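Local coordinates for protein phosphonate monoester hydrolase (Ruegeria pomeroyi, PDB 4UPK) that belongs to the sulfatase family of the alkaline phosphatase clan, and is found here as an assembly of four protein chains, at residues Ile89-Tyr94 against Phe152-Phe157; Ala115-Lys120 against Asp393-Ile398; Thr133-Arg138 against Asp144-Thr149. All blocks are in the same frame, centred on the assembly; numbering follows the deposited sequence.

Contact 1. Residues Ile89-Tyr94 against Phe152-Phe157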
ATOM      1  N   ILE A  89     -21.216  -8.343  11.736  1.00 10.81           N
ATOM      2  CA  ILE A  89     -21.180  -9.812  11.689  1.00 12.33           C
ATOM      3  C   ILE A  89     -19.889 -10.302  11.025  1.00 18.60           C
ATOM      4  O   ILE A  89     -19.213 -11.204  11.554  1.00 17.40           O
ATOM      5  CB  ILE A  89     -22.467 -10.356  10.994  1.00 15.73           C
ATOM      6  CG1 ILE A  89     -23.680 -10.181  11.932  1.00 16.20           C
ATOM      7  CG2 ILE A  89     -22.324 -11.828  10.531  1.00 17.45           C
ATOM      8  CD1 ILE A  89     -25.149 -10.306  11.261  1.00 16.10           C
ATOM      9  N   LEU A  90     -19.556  -9.701   9.863  1.00 16.53           N
ATOM     10  CA  LEU A  90     -18.379 -10.089   9.101  1.00 17.86           C
ATOM     11  C   LEU A  90     -17.050  -9.580   9.636  1.00 22.53           C
ATOM     12  O   LEU A  90     -16.023 -10.165   9.298  1.00 23.96           O
ATOM     13  CB  LEU A  90     -18.540  -9.776   7.606  1.00 18.10           C
ATOM     14  CG  LEU A  90     -19.728 -10.416   6.870  1.00 22.74           C
ATOM     15  CD1 LEU A  90     -19.898  -9.818   5.487  1.00 21.17           C
ATOM     16  CD2 LEU A  90     -19.637 -11.934   6.835  1.00 25.91           C
ATOM     17  N   THR A  91     -17.048  -8.517  10.466  1.00 19.04           N
ATOM     18  CA  THR A  91     -15.810  -7.963  11.067  1.00 18.29           C
ATOM     19  C   THR A  91     -15.660  -8.304  12.550  1.00 20.22           C
ATOM     20  O   THR A  91     -14.550  -8.204  13.070  1.00 20.79           O
ATOM     21  CB  THR A  91     -15.675  -6.434  10.889  1.00 23.24           C
ATOM     22  OG1 THR A  91     -16.692  -5.764  11.643  1.00 21.43           O
ATOM     23  CG2 THR A  91     -15.660  -5.987   9.426  1.00 23.02           C
ATOM     24  N   GLY A  92     -16.754  -8.669  13.223  1.00 14.53           N
ATOM     25  CA  GLY A  92     -16.716  -8.975  14.653  1.00 13.90           C
ATOM     26  C   GLY A  92     -16.574  -7.744  15.539  1.00 16.16           C
ATOM     27  O   GLY A  92     -16.264  -7.867  16.730  1.00 14.93           O
ATOM     28  N   GLN A  93     -16.841  -6.543  14.970  1.00 13.93           N
ATOM     29  CA  GLN A  93     -16.729  -5.253  15.666  1.00 13.16           C
ATOM     30  C   GLN A  93     -18.066  -4.538  15.776  1.00 15.88           C
ATOM     31  O   GLN A  93     -18.919  -4.682  14.904  1.00 15.38           O
ATOM     32  CB  GLN A  93     -15.775  -4.301  14.909  1.00 13.70           C
ATOM     33  CG  GLN A  93     -14.379  -4.821  14.646  1.00 15.61           C
ATOM     34  CD  GLN A  93     -13.515  -3.806  13.937  1.00 26.18           C
ATOM     35  OE1 GLN A  93     -13.762  -2.602  13.951  1.00 19.29           O
ATOM     36  NE2 GLN A  93     -12.435  -4.264  13.353  1.00 23.42           N
ATOM     37  N   TYR A  94     -18.208  -3.696  16.801  1.00 12.25           N
ATOM     38  CA  TYR A  94     -19.366  -2.825  16.975  1.00 11.04           C
ATOM     39  C   TYR A  94     -19.284  -1.744  15.866  1.00 13.01           C
ATOM     40  O   TYR A  94     -18.193  -1.447  15.395  1.00 12.70           O
ATOM     41  CB  TYR A  94     -19.325  -2.146  18.359  1.00 11.53           C
ATOM     42  CG  TYR A  94     -19.591  -3.082  19.519  1.00 14.30           C
ATOM     43  CD1 TYR A  94     -20.858  -3.616  19.734  1.00 15.26           C
ATOM     44  CD2 TYR A  94     -18.604  -3.350  20.466  1.00 15.95           C
ATOM     45  CE1 TYR A  94     -21.120  -4.440  20.826  1.00 14.59           C
ATOM     46  CE2 TYR A  94     -18.845  -4.198  21.545  1.00 16.59           C
ATOM     47  CZ  TYR A  94     -20.106  -4.739  21.726  1.00 21.33           C
ATOM     48  OH  TYR A  94     -20.327  -5.597  22.778  1.00 17.88           O
ATOM     49  N   PHE A 152     -21.853  -4.495  -2.969  1.00 26.69           N
ATOM     50  CA  PHE A 152     -20.603  -5.082  -3.450  1.00 26.29           C
ATOM     51  C   PHE A 152     -19.957  -6.117  -2.483  1.00 28.59           C
ATOM     52  O   PHE A 152     -19.963  -5.871  -1.270  1.00 27.23           O
ATOM     53  CB  PHE A 152     -19.609  -3.974  -3.847  1.00 28.05           C
ATOM     54  CG  PHE A 152     -18.630  -4.429  -4.903  1.00 29.89           C
ATOM     55  CD1 PHE A 152     -19.013  -4.514  -6.237  1.00 33.54           C
ATOM     56  CD2 PHE A 152     -17.347  -4.842  -4.553  1.00 32.52           C
ATOM     57  CE1 PHE A 152     -18.125  -4.987  -7.208  1.00 35.25           C
ATOM     58  CE2 PHE A 152     -16.466  -5.335  -5.517  1.00 36.25           C
ATOM     59  CZ  PHE A 152     -16.853  -5.393  -6.843  1.00 34.78           C
ATOM     60  N   PRO A 153     -19.417  -7.274  -2.998  1.00 23.51           N
ATOM     61  CA  PRO A 153     -18.784  -8.258  -2.096  1.00 22.48           C
ATOM     62  C   PRO A 153     -17.513  -7.772  -1.389  1.00 25.30           C
ATOM     63  O   PRO A 153     -16.647  -7.120  -1.981  1.00 24.50           O
ATOM     64  CB  PRO A 153     -18.515  -9.463  -2.999  1.00 24.01           C
ATOM     65  CG  PRO A 153     -18.404  -8.887  -4.364  1.00 29.04           C
ATOM     66  CD  PRO A 153     -19.368  -7.741  -4.404  1.00 24.87           C
ATOM     67  N   MET A 154     -17.418  -8.136  -0.110  1.00 20.51           N
ATOM     68  CA  MET A 154     -16.340  -7.830   0.812  1.00 19.72           C
ATOM     69  C   MET A 154     -15.029  -8.492   0.367  1.00 25.91           C
ATOM     70  O   MET A 154     -15.029  -9.633  -0.101  1.00 25.07           O
ATOM     71  CB  MET A 154     -16.739  -8.324   2.212  1.00 20.67           C
ATOM     72  CG  MET A 154     -15.789  -7.946   3.309  1.00 22.86           C
ATOM     73  SD  MET A 154     -16.400  -8.537   4.903  1.00 25.48           S
ATOM     74  CE  MET A 154     -17.059  -7.053   5.574  1.00 20.55           C
ATOM     75  N   ARG A 155     -13.917  -7.746   0.533  1.00 23.67           N
ATOM     76  CA  ARG A 155     -12.535  -8.128   0.285  1.00 24.67           C
ATOM     77  C   ARG A 155     -12.241  -9.472   0.975  1.00 27.61           C
ATOM     78  O   ARG A 155     -12.496  -9.620   2.179  1.00 27.06           O
ATOM     79  CB  ARG A 155     -11.611  -7.032   0.860  1.00 27.93           C
ATOM     80  CG  ARG A 155     -10.124  -7.304   0.714  1.00 38.40           C
ATOM     81  CD  ARG A 155      -9.273  -6.434   1.613  1.00 51.56           C
ATOM     82  NE  ARG A 155      -7.859  -6.764   1.429  1.00 67.83           N
ATOM     83  CZ  ARG A 155      -6.843  -6.075   1.941  1.00 84.97           C
ATOM     84  NH1 ARG A 155      -7.069  -5.000   2.687  1.00 70.56           N
ATOM     85  NH2 ARG A 155      -5.592  -6.451   1.703  1.00 69.70           N
ATOM     86  N   GLY A 156     -11.723 -10.426   0.200  1.00 21.77           N
ATOM     87  CA  GLY A 156     -11.396 -11.752   0.697  1.00 21.19           C
ATOM     88  C   GLY A 156     -12.380 -12.807   0.242  1.00 25.20           C
ATOM     89  O   GLY A 156     -11.999 -13.965   0.076  1.00 26.45           O
ATOM     90  N   PHE A 157     -13.656 -12.425   0.032  1.00 20.24           N
ATOM     91  CA  PHE A 157     -14.688 -13.355  -0.424  1.00 18.30           C
ATOM     92  C   PHE A 157     -14.554 -13.653  -1.892  1.00 24.24           C
ATOM     93  O   PHE A 157     -14.345 -12.746  -2.704  1.00 24.01           O
ATOM     94  CB  PHE A 157     -16.112 -12.856  -0.102  1.00 18.63           C
ATOM     95  CG  PHE A 157     -16.599 -13.160   1.296  1.00 18.96           C
ATOM     96  CD1 PHE A 157     -17.051 -14.432   1.633  1.00 21.58           C
ATOM     97  CD2 PHE A 157     -16.607 -12.177   2.275  1.00 20.32           C
ATOM     98  CE1 PHE A 157     -17.489 -14.724   2.935  1.00 21.89           C
ATOM     99  CE2 PHE A 157     -17.048 -12.464   3.577  1.00 23.70           C
ATOM    100  CZ  PHE A 157     -17.493 -13.737   3.896  1.00 21.50           C
TER
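Leu90 and Met154 lie alongside each other, their side chains running in opposite directions. CB of Leu90 sits 3.7 Å from Met154 SD, and the same CB is 3.7 Å from Met154 CE, so the thioether end is laid against the root of the leucine and not merely against its tips. Of the two leucine methyls, CD1 follows the sulfur, at 3.8 Å from Met154 SD, whereas CD2 approaches Phe157 obliquely, 4.1 Å from ring atom CZ. Thr91 adds a smaller touch, its methyl CG2 4.2 Å from Met154 CE; its hydroxyl is engaged instead by Ala87 O, one helical turn earlier.

Leu90 and Thr91 close helix 82-91, and Met154 and Phe157 belong to the loop before strand 158-162. The contact therefore ties the end of this helix to the loop that leads into a strand of the central mixed sheet, in the alpha/beta fold of the alkaline phosphatase clan. An unbranched, flexible methionine suits the place: with CG anti to the backbone N (chi1 -174°) the chain reaches straight out to the helix, then bends at chi3 (-102°) to bring CE against Leu90.

Behind these side chains is a type II turn, Met154 to Phe157, closed by Phe157 N to Met154 O at 3.1 Å. Gly156 takes a phi of 106°, where a side chain would collide with the preceding carbonyl oxygen. Met154 O also lies in the plane of the Phe157 ring, at its edge. Farther out, Thr131 OG1 accepts from Met154 N, while Ile114 and Ala115 of helix 114-120 pack on Phe157.

Contact 2. Residues Ala115-Lys120 against Asp393-Ile398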
ATOM      1  N   ALA A 115     -13.395 -13.407   6.063  1.00 16.85           N
ATOM      2  CA  ALA A 115     -12.792 -13.915   4.827  1.00 16.85           C
ATOM      3  C   ALA A 115     -11.262 -13.747   4.800  1.00 21.90           C
ATOM      4  O   ALA A 115     -10.547 -14.713   4.518  1.00 21.79           O
ATOM      5  CB  ALA A 115     -13.437 -13.266   3.610  1.00 16.94           C
ATOM      6  N   THR A 116     -10.758 -12.541   5.138  1.00 19.19           N
ATOM      7  CA  THR A 116      -9.317 -12.255   5.185  1.00 19.34           C
ATOM      8  C   THR A 116      -8.605 -13.151   6.200  1.00 23.50           C
ATOM      9  O   THR A 116      -7.522 -13.666   5.918  1.00 24.47           O
ATOM     10  CB  THR A 116      -9.045 -10.771   5.458  1.00 24.31           C
ATOM     11  OG1 THR A 116      -9.665 -10.387   6.687  1.00 26.49           O
ATOM     12  CG2 THR A 116      -9.496  -9.865   4.312  1.00 19.68           C
ATOM     13  N   GLU A 117      -9.237 -13.360   7.365  1.00 19.76           N
ATOM     14  CA  GLU A 117      -8.695 -14.194   8.432  1.00 19.75           C
ATOM     15  C   GLU A 117      -8.762 -15.680   8.102  1.00 23.02           C
ATOM     16  O   GLU A 117      -7.806 -16.387   8.406  1.00 24.31           O
ATOM     17  CB  GLU A 117      -9.299 -13.839   9.799  1.00 20.42           C
ATOM     18  CG  GLU A 117      -9.043 -12.411  10.266  1.00 23.34           C
ATOM     19  CD  GLU A 117      -7.691 -11.797   9.960  1.00 36.31           C
ATOM     20  OE1 GLU A 117      -6.705 -12.140  10.655  1.00 25.17           O
ATOM     21  OE2 GLU A 117      -7.621 -10.964   9.026  1.00 25.54           O
ATOM     22  N   MET A 118      -9.849 -16.139   7.433  1.00 17.36           N
ATOM     23  CA  MET A 118      -9.999 -17.521   6.966  1.00 16.88           C
ATOM     24  C   MET A 118      -9.013 -17.834   5.844  1.00 22.86           C
ATOM     25  O   MET A 118      -8.575 -18.976   5.745  1.00 25.13           O
ATOM     26  CB  MET A 118     -11.442 -17.844   6.533  1.00 18.49           C
ATOM     27  CG  MET A 118     -12.412 -18.030   7.712  1.00 20.64           C
ATOM     28  SD  MET A 118     -12.120 -19.508   8.717  1.00 23.73           S
ATOM     29  CE  MET A 118     -12.959 -20.743   7.752  1.00 19.54           C
ATOM     30  N   ARG A 119      -8.629 -16.823   5.027  1.00 18.63           N
ATOM     31  CA  ARG A 119      -7.631 -16.965   3.960  1.00 19.16           C
ATOM     32  C   ARG A 119      -6.243 -17.269   4.534  1.00 23.99           C
ATOM     33  O   ARG A 119      -5.467 -18.020   3.920  1.00 22.49           O
ATOM     34  CB  ARG A 119      -7.582 -15.718   3.074  1.00 19.11           C
ATOM     35  CG  ARG A 119      -8.707 -15.675   2.053  1.00 20.39           C
ATOM     36  CD  ARG A 119      -8.326 -14.785   0.901  1.00 28.57           C
ATOM     37  NE  ARG A 119      -9.348 -14.795  -0.139  1.00 41.20           N
ATOM     38  CZ  ARG A 119      -9.103 -14.916  -1.439  1.00 53.56           C
ATOM     39  NH1 ARG A 119      -7.857 -15.079  -1.877  1.00 34.18           N
ATOM     40  NH2 ARG A 119     -10.099 -14.890  -2.311  1.00 40.06           N
ATOM     41  N   LYS A 120      -5.952 -16.699   5.732  1.00 21.66           N
ATOM     42  CA  LYS A 120      -4.721 -16.944   6.498  1.00 22.11           C
ATOM     43  C   LYS A 120      -4.676 -18.403   6.994  1.00 26.59           C
ATOM     44  O   LYS A 120      -3.598 -18.983   7.089  1.00 27.29           O
ATOM     45  CB  LYS A 120      -4.589 -15.965   7.677  1.00 23.34           C
ATOM     46  CG  LYS A 120      -4.432 -14.500   7.270  1.00 25.87           C
ATOM     47  CD  LYS A 120      -4.312 -13.612   8.495  1.00 22.94           C
ATOM     48  CE  LYS A 120      -4.221 -12.155   8.122  1.00 25.82           C
ATOM     49  NZ  LYS A 120      -4.310 -11.260   9.310  1.00 29.27           N
ATOM     50  N   ASP A 393     -20.121 -11.963  17.917  1.00 15.48           N
ATOM     51  CA  ASP A 393     -19.580 -13.197  18.495  1.00 15.15           C
ATOM     52  C   ASP A 393     -19.419 -14.327  17.469  1.00 17.33           C
ATOM     53  O   ASP A 393     -18.814 -15.350  17.778  1.00 14.05           O
ATOM     54  CB  ASP A 393     -20.488 -13.684  19.642  1.00 15.80           C
ATOM     55  CG  ASP A 393     -20.629 -12.750  20.824  1.00 18.78           C
ATOM     56  OD1 ASP A 393     -19.779 -11.820  20.966  1.00 17.69           O
ATOM     57  OD2 ASP A 393     -21.575 -12.941  21.612  1.00 24.80           O
ATOM     58  N   LEU A 394     -19.951 -14.149  16.253  1.00 16.02           N
ATOM     59  CA  LEU A 394     -19.904 -15.197  15.231  1.00 16.21           C
ATOM     60  C   LEU A 394     -18.524 -15.380  14.591  1.00 19.64           C
ATOM     61  O   LEU A 394     -18.004 -16.497  14.591  1.00 18.80           O
ATOM     62  CB  LEU A 394     -21.030 -14.992  14.210  1.00 16.17           C
ATOM     63  CG  LEU A 394     -22.397 -15.631  14.519  1.00 20.19           C
ATOM     64  CD1 LEU A 394     -22.977 -15.171  15.839  1.00 21.23           C
ATOM     65  CD2 LEU A 394     -23.386 -15.281  13.442  1.00 20.76           C
ATOM     66  N   MET A 395     -17.911 -14.285  14.095  1.00 17.35           N
ATOM     67  CA  MET A 395     -16.566 -14.303  13.507  1.00 17.54           C
ATOM     68  C   MET A 395     -15.541 -14.959  14.481  1.00 22.52           C
ATOM     69  O   MET A 395     -14.880 -15.906  14.058  1.00 22.69           O
ATOM     70  CB  MET A 395     -16.112 -12.890  13.022  1.00 18.96           C
ATOM     71  CG  MET A 395     -14.599 -12.707  13.000  1.00 22.28           C
ATOM     72  SD  MET A 395     -14.110 -11.271  12.068  1.00 28.34           S
ATOM     73  CE  MET A 395     -12.356 -11.522  11.931  1.00 25.77           C
ATOM     74  N   PRO A 396     -15.420 -14.527  15.775  1.00 19.74           N
ATOM     75  CA  PRO A 396     -14.446 -15.175  16.671  1.00 19.10           C
ATOM     76  C   PRO A 396     -14.726 -16.649  16.967  1.00 23.62           C
ATOM     77  O   PRO A 396     -13.779 -17.395  17.206  1.00 26.24           O
ATOM     78  CB  PRO A 396     -14.472 -14.295  17.931  1.00 20.57           C
ATOM     79  CG  PRO A 396     -15.792 -13.646  17.906  1.00 24.79           C
ATOM     80  CD  PRO A 396     -16.094 -13.400  16.461  1.00 20.42           C
ATOM     81  N   THR A 397     -15.999 -17.088  16.900  1.00 18.81           N
ATOM     82  CA  THR A 397     -16.374 -18.489  17.100  1.00 16.46           C
ATOM     83  C   THR A 397     -15.772 -19.369  15.974  1.00 20.49           C
ATOM     84  O   THR A 397     -15.181 -20.417  16.253  1.00 19.57           O
ATOM     85  CB  THR A 397     -17.886 -18.622  17.203  1.00 13.54           C
ATOM     86  OG1 THR A 397     -18.376 -17.761  18.229  1.00 16.05           O
ATOM     87  CG2 THR A 397     -18.337 -20.059  17.480  1.00 12.28           C
ATOM     88  N   ILE A 398     -15.917 -18.917  14.711  1.00 18.10           N
ATOM     89  CA  ILE A 398     -15.441 -19.614  13.518  1.00 18.92           C
ATOM     90  C   ILE A 398     -13.932 -19.729  13.552  1.00 23.57           C
ATOM     91  O   ILE A 398     -13.421 -20.842  13.433  1.00 24.12           O
ATOM     92  CB  ILE A 398     -15.974 -18.966  12.191  1.00 21.41           C
ATOM     93  CG1 ILE A 398     -17.528 -18.989  12.127  1.00 20.42           C
ATOM     94  CG2 ILE A 398     -15.357 -19.641  10.953  1.00 21.43           C
ATOM     95  CD1 ILE A 398     -18.150 -17.863  11.255  1.00 21.03           C
TER
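Met118 and Ile398 cross at about a right angle, with SD of Met118 3.9 Å from Ile398 CG2 and the methyl CE close behind, 4.1 Å from that same CG2. Bends at chi2 (-68°) and chi3 fold the Met118 chain over until its end meets the branch of the beta-branched isoleucine. In a second apolar touch Met395, extended beyond CG, carries its methyl CE to 3.8 Å from Glu117 CG. Only the aliphatic part of the glutamate is used here.

The other end of Glu117 leads away from the contact, where its carboxylate meets Lys120. The glutamate chain turns at chi2 (-38°), and Lys120, one helical turn on, donates from NZ to Glu117 OE1 at 2.9 Å on the syn lone pair. This i to i+3 salt bridge probably helps a carboxylate sit beside buried apolar groups.

Helices 114-120 and 394-402 thus lie side by side on the central sheet: Met118 and Ile398 both rest on Val36 of strand 35-41, and Ile398 also reaches Leu341 of strand 340-346. Farther along helix 394-402, Leu399 touches both Glu117 and Met118, and Val402 touches Met118.

Contact 3. Residues Thr133-Arg138 against Asp144-Thr149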
ATOM      1  N   THR A 133     -21.384  -4.737   1.275  1.00 17.26           N
ATOM      2  CA  THR A 133     -20.221  -3.991   1.738  1.00 18.01           C
ATOM      3  C   THR A 133     -19.956  -2.729   0.907  1.00 23.60           C
ATOM      4  O   THR A 133     -19.786  -2.803  -0.316  1.00 21.79           O
ATOM      5  CB  THR A 133     -18.982  -4.887   1.870  1.00 22.70           C
ATOM      6  OG1 THR A 133     -19.349  -6.157   2.398  1.00 20.57           O
ATOM      7  CG2 THR A 133     -17.889  -4.259   2.749  1.00 19.37           C
ATOM      8  N   SER A 134     -19.899  -1.577   1.602  1.00 19.93           N
ATOM      9  CA  SER A 134     -19.575  -0.295   1.003  1.00 19.37           C
ATOM     10  C   SER A 134     -18.052  -0.226   0.998  1.00 23.58           C
ATOM     11  O   SER A 134     -17.410  -0.289   2.054  1.00 24.24           O
ATOM     12  CB  SER A 134     -20.180   0.835   1.821  1.00 21.51           C
ATOM     13  OG  SER A 134     -21.575   0.645   1.967  1.00 27.22           O
ATOM     14  N   GLN A 135     -17.477  -0.198  -0.200  1.00 19.99           N
ATOM     15  CA  GLN A 135     -16.028  -0.217  -0.377  1.00 20.07           C
ATOM     16  C   GLN A 135     -15.337   1.095  -0.018  1.00 22.72           C
ATOM     17  O   GLN A 135     -15.965   2.160  -0.038  1.00 21.43           O
ATOM     18  CB  GLN A 135     -15.634  -0.727  -1.786  1.00 21.28           C
ATOM     19  CG  GLN A 135     -16.344  -2.017  -2.232  1.00 21.12           C
ATOM     20  CD  GLN A 135     -16.148  -3.223  -1.336  1.00 37.44           C
ATOM     21  OE1 GLN A 135     -15.028  -3.645  -1.049  1.00 30.40           O
ATOM     22  NE2 GLN A 135     -17.242  -3.859  -0.940  1.00 35.45           N
ATOM     23  N   ASP A 136     -14.047   0.997   0.343  1.00 20.30           N
ATOM     24  CA  ASP A 136     -13.196   2.125   0.719  1.00 19.87           C
ATOM     25  C   ASP A 136     -12.769   2.879  -0.558  1.00 27.28           C
ATOM     26  O   ASP A 136     -12.074   2.298  -1.411  1.00 27.09           O
ATOM     27  CB  ASP A 136     -11.973   1.616   1.514  1.00 20.79           C
ATOM     28  CG  ASP A 136     -11.102   2.655   2.210  1.00 27.64           C
ATOM     29  OD1 ASP A 136     -11.292   3.869   1.962  1.00 25.10           O
ATOM     30  OD2 ASP A 136     -10.225   2.254   2.999  1.00 38.21           O
ATOM     31  N   PRO A 137     -13.181   4.168  -0.711  1.00 25.86           N
ATOM     32  CA  PRO A 137     -12.792   4.935  -1.912  1.00 26.83           C
ATOM     33  C   PRO A 137     -11.282   5.104  -2.092  1.00 32.81           C
ATOM     34  O   PRO A 137     -10.829   5.310  -3.217  1.00 34.04           O
ATOM     35  CB  PRO A 137     -13.486   6.294  -1.711  1.00 28.51           C
ATOM     36  CG  PRO A 137     -14.508   6.070  -0.683  1.00 32.40           C
ATOM     37  CD  PRO A 137     -13.994   4.996   0.204  1.00 27.77           C
ATOM     38  N   ARG A 138     -10.515   5.006  -0.987  1.00 29.76           N
ATOM     39  CA  ARG A 138      -9.053   5.110  -0.959  1.00 30.51           C
ATOM     40  C   ARG A 138      -8.373   3.887  -1.614  1.00 36.73           C
ATOM     41  O   ARG A 138      -7.231   3.990  -2.052  1.00 37.80           O
ATOM     42  CB  ARG A 138      -8.550   5.294   0.486  1.00 28.46           C
ATOM     43  CG  ARG A 138      -9.145   6.509   1.212  1.00 37.28           C
ATOM     44  CD  ARG A 138      -8.828   6.554   2.709  1.00 42.38           C
ATOM     45  NE  ARG A 138      -9.277   5.345   3.402  1.00 43.05           N
ATOM     46  CZ  ARG A 138      -8.873   4.968   4.611  1.00 53.19           C
ATOM     47  NH1 ARG A 138      -8.019   5.719   5.301  1.00 43.97           N
ATOM     48  NH2 ARG A 138      -9.314   3.835   5.139  1.00 32.73           N
ATOM     49  N   ASP A 144     -14.385   3.103 -10.565  1.00 29.44           N
ATOM     50  CA  ASP A 144     -14.525   1.658 -10.357  1.00 27.66           C
ATOM     51  C   ASP A 144     -15.988   1.222 -10.076  1.00 28.64           C
ATOM     52  O   ASP A 144     -16.659   1.862  -9.255  1.00 26.45           O
ATOM     53  CB  ASP A 144     -13.624   1.203  -9.192  1.00 28.92           C
ATOM     54  CG  ASP A 144     -13.195  -0.242  -9.284  1.00 37.04           C
ATOM     55  OD1 ASP A 144     -14.028  -1.126  -8.989  1.00 36.17           O
ATOM     56  OD2 ASP A 144     -12.016  -0.492  -9.647  1.00 41.01           O
ATOM     57  N   PRO A 145     -16.469   0.101 -10.701  1.00 24.00           N
ATOM     58  CA  PRO A 145     -17.837  -0.382 -10.406  1.00 22.52           C
ATOM     59  C   PRO A 145     -18.097  -0.627  -8.912  1.00 24.08           C
ATOM     60  O   PRO A 145     -19.194  -0.348  -8.442  1.00 22.59           O
ATOM     61  CB  PRO A 145     -17.934  -1.693 -11.204  1.00 24.22           C
ATOM     62  CG  PRO A 145     -16.897  -1.573 -12.276  1.00 28.82           C
ATOM     63  CD  PRO A 145     -15.793  -0.762 -11.703  1.00 24.87           C
ATOM     64  N   ALA A 146     -17.077  -1.110  -8.171  1.00 21.99           N
ATOM     65  CA  ALA A 146     -17.085  -1.396  -6.726  1.00 21.82           C
ATOM     66  C   ALA A 146     -17.504  -0.205  -5.856  1.00 28.43           C
ATOM     67  O   ALA A 146     -17.960  -0.407  -4.722  1.00 27.95           O
ATOM     68  CB  ALA A 146     -15.727  -1.890  -6.283  1.00 22.30           C
ATOM     69  N   LEU A 147     -17.332   1.034  -6.383  1.00 25.36           N
ATOM     70  CA  LEU A 147     -17.700   2.272  -5.694  1.00 24.33           C
ATOM     71  C   LEU A 147     -19.078   2.814  -6.143  1.00 26.33           C
ATOM     72  O   LEU A 147     -19.446   3.922  -5.771  1.00 24.78           O
ATOM     73  CB  LEU A 147     -16.582   3.344  -5.855  1.00 24.33           C
ATOM     74  CG  LEU A 147     -15.186   3.022  -5.286  1.00 28.18           C
ATOM     75  CD1 LEU A 147     -14.243   4.160  -5.558  1.00 28.52           C
ATOM     76  CD2 LEU A 147     -15.241   2.737  -3.769  1.00 26.59           C
ATOM     77  N   LYS A 148     -19.817   2.047  -6.954  1.00 23.98           N
ATOM     78  CA  LYS A 148     -21.134   2.467  -7.464  1.00 23.45           C
ATOM     79  C   LYS A 148     -22.302   1.740  -6.797  1.00 26.67           C
ATOM     80  O   LYS A 148     -23.456   2.097  -7.008  1.00 25.40           O
ATOM     81  CB  LYS A 148     -21.193   2.366  -8.994  1.00 25.28           C
ATOM     82  CG  LYS A 148     -20.392   3.444  -9.678  1.00 32.66           C
ATOM     83  CD  LYS A 148     -20.672   3.479 -11.174  1.00 35.25           C
ATOM     84  CE  LYS A 148     -19.753   4.453 -11.874  1.00 40.45           C
ATOM     85  NZ  LYS A 148     -18.335   3.987 -11.871  1.00 52.18           N
ATOM     86  N   THR A 149     -21.994   0.753  -5.952  1.00 25.06           N
ATOM     87  CA  THR A 149     -22.999  -0.032  -5.234  1.00 25.16           C
ATOM     88  C   THR A 149     -22.566  -0.370  -3.805  1.00 27.90           C
ATOM     89  O   THR A 149     -21.399  -0.693  -3.587  1.00 25.49           O
ATOM     90  CB  THR A 149     -23.402  -1.286  -6.053  1.00 33.15           C
ATOM     91  OG1 THR A 149     -24.434  -1.980  -5.357  1.00 34.38           O
ATOM     92  CG2 THR A 149     -22.219  -2.230  -6.345  1.00 32.04           C
TER
HETATM   93  O   HOH W   1     -18.948   0.355  -2.529  1.00 26.11           O
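The amide of Gln135, whose CG lies 3.4 Å from Ala146 O across the contact, turns NE2 back on its own segment, to a partner tilted from the amide plane. There NE2 donates to Thr133 O at 2.8 Å, arriving above that carbonyl's plane, 64° out of it. The flat groups of Arg138 and Asp136 meet with the carboxylate at the guanidinium edge: NE reaches Asp136 OD1 at 2.9 Å, nearly straight at 172°, and NH2 donates to OD2.

Two Asx turns shape this excursion between strands 125-127 and 158-162. Asp136 OD1 also accepts from Arg138 N, met from above the carboxylate plane, and Asp144 OD1 accepts from Ala146 N on its anti lone pair. Aspartate suits both places because its short side chain reaches the amide two residues on. Proline follows each aspartate, and Pro145 begins a short 3-10 segment.

Leu147 fills the apolar side of the junction. Its CD2 is 3.8 Å from Pro137 CA and 4.0 Å from Gln135 CB, while the small Ala146 lets the glutamine chain pass. Pro137 also packs on Cys524 of the third subunit.

A water joins the two backbones, accepting from Gln135 N at 2.8 Å and donating to Thr149 O at 2.9 Å and to Ala146 O.

How the contacts relate
Contact 1 is the hub of the three: its centre lies about 10 Å from that of contact 2 and about 14 Å from that of contact 3, whereas contacts 2 and 3 are about 23 Å apart between centres, with nearest atoms about 9 Å apart. Toward contact 2, Gly156 O probably accepts from Arg119 NE at 2.8 Å, and Met395 SD packs 3.3 Å from Thr91 O. Toward contact 3, Thr133 N probably bonds Phe152 O at 3.1 Å. Although remote within one chain, contacts 2 and 3 meet between chains: Arg119 forms a salt bridge with Asp144 of the second subunit, and Asp144 forms one with Arg119 of that subunit.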